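PDB 4CC9: protein Vpx from Simian immunodeficiency virus, which redirects the host CUL4A-DDB1 ubiquitin ligase, through direct interaction with DCAF-1, onto SAMHD1 for proteasomal degradation, and takes part in nuclear import of the viral pre-integration complex. Local coordinates for residues R41-V44 and N45-R49. Residues are numbered along the deposited sequence; the frame is centred on the assembly and turned at random.
Sequences RAAV and NHLPR. With ZN (zinc ion), chain F.
Asn45 N donates to Ala42 O at 3.1 Å, an i to i-3 bond with an N-H...O angle of 155°. Asn45 CB lies 3.6 Å from the same Ala42 O, which thus has both the amide and the CB of Asn45 beside it. His46 comes next, its N bonding to Ala43 O at 3.0 Å from above the carbonyl plane. Its imidazole is placed by chi1 of -62°, with CG anti to the carbonyl carbon; CD2 then presents the ring edge in plane to Ala42 O at 3.4 Å, while ND1 reaches the zinc ion at 2.0 Å. His89, Cys94 and Cys96 complete the site, a His2Cys2 zinc centre that ties this loop between helices 25-43 and 49-66 to the end of helix 71-91 and the chain just beyond it. The His46 and His89 rings meet with their planes at about 70°. Leu47 N gives Ala43 O a second donor at 2.8 Å, this one nearly along the C=O axis, so two successive amides grip that oxygen and hold the peptides on either side of the CA of His46, the residue that carries the zinc ligand. Leu47 CD1 also packs on Ala43 CB at 4.1 Å, and both side chains touch Met86 of helix 71-91. Pro48 is the N-cap of helix 49-66, and from its first turn Arg49 CG lies 4.1 Å from Val44 CG1, the two side chains running alongside each other in the same direction.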
ATOM      1  N   ARG B  41       0.848 -22.046   5.219  1.00 25.21           N
ATOM      2  CA  ARG B  41       0.957 -22.124   6.671  1.00 29.54           C
ATOM      3  C   ARG B  41       0.499 -20.841   7.357  1.00 32.08           C
ATOM      4  O   ARG B  41      -0.095 -20.889   8.437  1.00 38.70           O
ATOM      5  CB  ARG B  41       2.387 -22.457   7.084  1.00 28.20           C
ATOM      6  CG  ARG B  41       2.820 -23.852   6.651  1.00 31.98           C
ATOM      7  CD  ARG B  41       4.073 -24.304   7.378  1.00 41.39           C
ATOM      8  NE  ARG B  41       4.870 -25.176   6.524  1.00 60.02           N
ATOM      9  CZ  ARG B  41       5.928 -24.768   5.828  1.00 66.07           C
ATOM     10  NH1 ARG B  41       6.324 -23.504   5.906  1.00 67.48           N
ATOM     11  NH2 ARG B  41       6.595 -25.622   5.062  1.00 68.95           N
ATOM     12  N   ALA B  42       0.758 -19.698   6.730  1.00 20.33           N
ATOM     13  CA  ALA B  42       0.322 -18.423   7.299  1.00 27.59           C
ATOM     14  C   ALA B  42      -1.187 -18.233   7.164  1.00 30.43           C
ATOM     15  O   ALA B  42      -1.865 -17.824   8.121  1.00 30.38           O
ATOM     16  CB  ALA B  42       1.060 -17.268   6.651  1.00 28.84           C
ATOM     17  N   ALA B  43      -1.714 -18.552   5.981  1.00 22.41           N
ATOM     18  CA  ALA B  43      -3.117 -18.274   5.672  1.00 22.92           C
ATOM     19  C   ALA B  43      -4.120 -19.074   6.497  1.00 32.72           C
ATOM     20  O   ALA B  43      -5.251 -18.626   6.681  1.00 38.28           O
ATOM     21  CB  ALA B  43      -3.392 -18.467   4.192  1.00 13.39           C
ATOM     22  N   VAL B  44      -3.726 -20.252   6.985  1.00 30.05           N
ATOM     23  CA  VAL B  44      -4.658 -21.055   7.781  1.00 32.04           C
ATOM     24  C   VAL B  44      -4.927 -20.433   9.156  1.00 41.33           C
ATOM     25  O   VAL B  44      -5.853 -20.841   9.840  1.00 49.97           O
ATOM     26  CB  VAL B  44      -4.241 -22.555   7.921  1.00 25.73           C
ATOM     27  CG1 VAL B  44      -4.438 -23.310   6.610  1.00 25.09           C
ATOM     28  CG2 VAL B  44      -2.799 -22.695   8.411  1.00 24.26           C
ATOM     29  N   ASN B  45      -4.137 -19.436   9.549  1.00 44.02           N
ATOM     30  CA  ASN B  45      -4.411 -18.695  10.783  1.00 39.35           C
ATOM     31  C   ASN B  45      -5.307 -17.470  10.577  1.00 40.19           C
ATOM     32  O   ASN B  45      -5.578 -16.739  11.525  1.00 47.97           O
ATOM     33  CB  ASN B  45      -3.107 -18.240  11.445  1.00 37.80           C
ATOM     34  CG  ASN B  45      -2.200 -19.399  11.815  1.00 47.91           C
ATOM     35  OD1 ASN B  45      -2.668 -20.500  12.097  1.00 53.92           O
ATOM     36  ND2 ASN B  45      -0.893 -19.152  11.822  1.00 47.82           N
ATOM     37  N   HIS B  46      -5.757 -17.238   9.345  1.00 33.85           N
ATOM     38  CA  HIS B  46      -6.551 -16.046   9.038  1.00 26.81           C
ATOM     39  C   HIS B  46      -7.777 -16.375   8.201  1.00 32.60           C
ATOM     40  O   HIS B  46      -8.829 -15.765   8.364  1.00 38.89           O
ATOM     41  CB  HIS B  46      -5.713 -15.011   8.277  1.00 20.67           C
ATOM     42  CG  HIS B  46      -4.538 -14.499   9.048  1.00 33.41           C
ATOM     43  ND1 HIS B  46      -4.615 -13.399   9.883  1.00 40.40           N
ATOM     44  CD2 HIS B  46      -3.257 -14.927   9.106  1.00 36.40           C
ATOM     45  CE1 HIS B  46      -3.432 -13.178  10.423  1.00 40.98           C
ATOM     46  NE2 HIS B  46      -2.591 -14.089   9.971  1.00 44.39           N
ATOM     47  N   LEU B  47      -7.629 -17.322   7.281  1.00 29.60           N
ATOM     48  CA  LEU B  47      -8.695 -17.634   6.338  1.00 26.85           C
ATOM     49  C   LEU B  47      -9.241 -19.010   6.667  1.00 27.55           C
ATOM     50  O   LEU B  47      -8.517 -19.842   7.220  1.00 28.28           O
ATOM     51  CB  LEU B  47      -8.161 -17.604   4.899  1.00 27.14           C
ATOM     52  CG  LEU B  47      -7.350 -16.362   4.506  1.00 30.70           C
ATOM     53  CD1 LEU B  47      -6.834 -16.472   3.095  1.00 30.40           C
ATOM     54  CD2 LEU B  47      -8.182 -15.092   4.660  1.00 29.56           C
ATOM     55  N   PRO B  48     -10.525 -19.252   6.347  1.00 30.49           N
ATOM     56  CA  PRO B  48     -11.092 -20.596   6.539  1.00 32.96           C
ATOM     57  C   PRO B  48     -10.331 -21.645   5.734  1.00 37.41           C
ATOM     58  O   PRO B  48     -10.152 -21.491   4.521  1.00 41.58           O
ATOM     59  CB  PRO B  48     -12.542 -20.462   6.041  1.00 33.07           C
ATOM     60  CG  PRO B  48     -12.659 -19.099   5.400  1.00 29.41           C
ATOM     61  CD  PRO B  48     -11.539 -18.260   5.945  1.00 29.96           C
ATOM     62  N   ARG B  49      -9.884 -22.691   6.426  1.00 40.13           N
ATOM     63  CA  ARG B  49      -9.099 -23.768   5.837  1.00 40.98           C
ATOM     64  C   ARG B  49      -9.720 -24.350   4.572  1.00 44.32           C
ATOM     65  O   ARG B  49      -9.010 -24.710   3.636  1.00 52.28           O
ATOM     66  CB  ARG B  49      -8.897 -24.879   6.866  1.00 38.17           C
ATOM     67  CG  ARG B  49      -7.716 -25.800   6.592  1.00 39.90           C
ATOM     68  CD  ARG B  49      -7.479 -26.714   7.775  1.00 40.77           C
ATOM     69  NE  ARG B  49      -7.261 -28.098   7.367  1.00 51.89           N
ATOM     70  CZ  ARG B  49      -6.064 -28.672   7.307  1.00 58.55           C
ATOM     71  NH1 ARG B  49      -4.981 -27.975   7.637  1.00 56.37           N
ATOM     72  NH2 ARG B  49      -5.948 -29.940   6.926  1.00 58.60           N
TER
HETATM   73 ZN    ZN F1112      -6.222 -12.397  10.499  1.00 43.85          ZN